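D-glycerate 2-kinase (Thermotoga maritima, PDB 2B8N) catalyses the magnesium- and ATP-dependent phosphorylation of D-glycerate to 2-phosphoglycerate, a step in the degradation of serine via 3-hydroxypyruvate. Local coordinates at residues A[308-312]-A[313-317]. Sequence-based numbering, arbitrary orientation.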
loop_
_atom_site.group_PDB
_atom_site.type_symbol
_atom_site.label_atom_id
_atom_site.label_comp_id
_atom_site.label_asym_id
_atom_site.label_seq_id
_atom_site.Cartn_x
_atom_site.Cartn_y
_atom_site.Cartn_z
ATOM N N PHE A 308 -10.907 -29.231 -14.777
ATOM C CA PHE A 308 -10.953 -30.383 -15.702
ATOM C C PHE A 308 -9.837 -31.377 -15.543
ATOM O O PHE A 308 -9.998 -32.505 -15.955
ATOM C CB PHE A 308 -10.986 -29.901 -17.169
ATOM C CG PHE A 308 -12.184 -29.076 -17.471
ATOM C CD1 PHE A 308 -13.448 -29.665 -17.483
ATOM C CD2 PHE A 308 -12.078 -27.705 -17.631
ATOM C CE1 PHE A 308 -14.578 -28.907 -17.703
ATOM C CE2 PHE A 308 -13.201 -26.939 -17.860
ATOM C CZ PHE A 308 -14.462 -27.541 -17.899
ATOM N N LYS A 309 -8.698 -30.968 -14.990
ATOM C CA LYS A 309 -7.574 -31.893 -14.830
ATOM C C LYS A 309 -7.114 -32.054 -13.384
ATOM O O LYS A 309 -6.237 -32.851 -13.105
ATOM C CB LYS A 309 -6.402 -31.457 -15.702
ATOM C CG LYS A 309 -6.748 -31.330 -17.176
ATOM C CD LYS A 309 -6.826 -32.687 -17.838
ATOM C CE LYS A 309 -7.630 -32.612 -19.127
ATOM N NZ LYS A 309 -7.226 -33.645 -20.137
ATOM N N ASP A 310 -7.702 -31.320 -12.456
ATOM C CA ASP A 310 -7.396 -31.508 -11.049
ATOM C C ASP A 310 -5.923 -31.266 -10.723
ATOM O O ASP A 310 -5.350 -31.926 -9.854
ATOM C CB ASP A 310 -7.835 -32.912 -10.595
ATOM C CG ASP A 310 -8.671 -32.881 -9.353
ATOM O OD1 ASP A 310 -9.297 -31.842 -9.057
ATOM O OD2 ASP A 310 -8.714 -33.909 -8.673
ATOM N N ARG A 311 -5.326 -30.293 -11.396
ATOM C CA ARG A 311 -3.994 -29.827 -11.047
ATOM C C ARG A 311 -3.954 -28.360 -11.446
ATOM O O ARG A 311 -4.743 -27.943 -12.290
ATOM C CB ARG A 311 -2.941 -30.673 -11.777
ATOM C CG ARG A 311 -2.768 -30.328 -13.241
ATOM C CD ARG A 311 -2.633 -31.531 -14.145
ATOM N NE ARG A 311 -2.932 -31.119 -15.526
ATOM C CZ ARG A 311 -2.597 -31.794 -16.628
ATOM N NH1 ARG A 311 -1.950 -32.944 -16.550
ATOM N NH2 ARG A 311 -2.933 -31.318 -17.823
ATOM N N PRO A 312 -3.072 -27.550 -10.833
ATOM C CA PRO A 312 -2.061 -27.838 -9.834
ATOM C C PRO A 312 -2.616 -28.105 -8.432
ATOM O O PRO A 312 -1.842 -28.422 -7.548
ATOM C CB PRO A 312 -1.216 -26.556 -9.849
ATOM C CG PRO A 312 -2.170 -25.506 -10.131
ATOM C CD PRO A 312 -3.085 -26.111 -11.159
ATOM N N LEU A 313 -3.929 -27.968 -8.230
ATOM C CA LEU A 313 -4.586 -28.400 -6.979
ATOM C C LEU A 313 -5.791 -29.279 -7.307
ATOM O O LEU A 313 -6.412 -29.118 -8.362
ATOM C CB LEU A 313 -5.087 -27.216 -6.155
ATOM C CG LEU A 313 -4.124 -26.210 -5.531
ATOM C CD1 LEU A 313 -4.883 -24.933 -5.177
ATOM C CD2 LEU A 313 -3.449 -26.753 -4.318
ATOM N N LYS A 314 -6.118 -30.191 -6.393
ATOM C CA LYS A 314 -7.266 -31.057 -6.541
ATOM C C LYS A 314 -8.461 -30.353 -5.929
ATOM O O LYS A 314 -8.334 -29.638 -4.925
ATOM C CB LYS A 314 -7.052 -32.386 -5.824
ATOM C CG LYS A 314 -5.799 -33.110 -6.233
ATOM C CD LYS A 314 -5.748 -34.548 -5.713
ATOM C CE LYS A 314 -5.676 -34.668 -4.158
ATOM N NZ LYS A 314 -4.854 -33.634 -3.422
ATOM N N LYS A 315 -9.624 -30.574 -6.532
ATOM C CA LYS A 315 -10.881 -30.050 -6.014
ATOM C C LYS A 315 -11.231 -30.737 -4.690
ATOM O O LYS A 315 -11.089 -31.939 -4.561
ATOM C CB LYS A 315 -12.030 -30.303 -6.999
ATOM C CG LYS A 315 -11.909 -29.707 -8.407
ATOM C CD LYS A 315 -13.057 -30.247 -9.279
ATOM C CE LYS A 315 -12.555 -30.862 -10.562
ATOM N NZ LYS A 315 -11.650 -32.022 -10.349
ATOM N N PRO A 316 -11.730 -29.983 -3.707
ATOM C CA PRO A 316 -12.077 -28.561 -3.744
ATOM C C PRO A 316 -10.844 -27.702 -3.570
ATOM O O PRO A 316 -10.089 -27.905 -2.629
ATOM C CB PRO A 316 -13.028 -28.405 -2.545
ATOM C CG PRO A 316 -13.036 -29.695 -1.842
ATOM C CD PRO A 316 -11.967 -30.559 -2.379
ATOM N N ALA A 317 -10.630 -26.751 -4.468
ATOM C CA ALA A 317 -9.351 -26.010 -4.501
ATOM C C ALA A 317 -9.566 -24.532 -4.282
ATOM O O ALA A 317 -10.622 -24.008 -4.629
ATOM C CB ALA A 317 -8.587 -26.252 -5.829
#
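The carboxylate of Asp310 is approached on both faces by Lys315, and both bonds converge on one oxygen. From above the carboxylate plane, 74° out of it, the ammonium group of Lys315 forms a salt bridge, NZ of Lys315 lying 2.7 Å from OD1 of Asp310. From the opposite face, but much closer to the plane, the backbone amide of the same lysine comes in on the syn side of OD1, and its N–H points almost straight at the oxygen (165°), with Lys315 N 2.8 Å from Asp310 OD1. The ammonium group reaches the oxygen its own amide already holds because the chain, extended through chi2 (172°), bends at chi3 and chi4 and curls back round OD1; its CG passes 3.4 Å from Asp310 OD1. The other carboxylate oxygen rests against the aliphatic base of Lys314, with Asp310 OD2 3.6 Å from Lys314 CB, while the ammonium of Lys314 leads away. Replacing Asp310 with an alanine would probably leave the Lys315 amide and ammonium without their shared acceptor and the lysine chain freer to swing into solvent. Between the two partners the backbone turns through the cis peptide before Pro312, whose ring packs on Ile302 and Val306 of the preceding helix, and Arg311 reaches back to a salt bridge with Glu305. Asp310, the first residue past helix 292-309 and with positive phi, ties the helix end to the segment entering strand 317-323 through its bonds to Lys315: a surface helix-to-strand connection, closed by an aspartate accepting a main-chain N–H across the turn, leading into a strand next to the outer strand 280-285 of the mixed sheet.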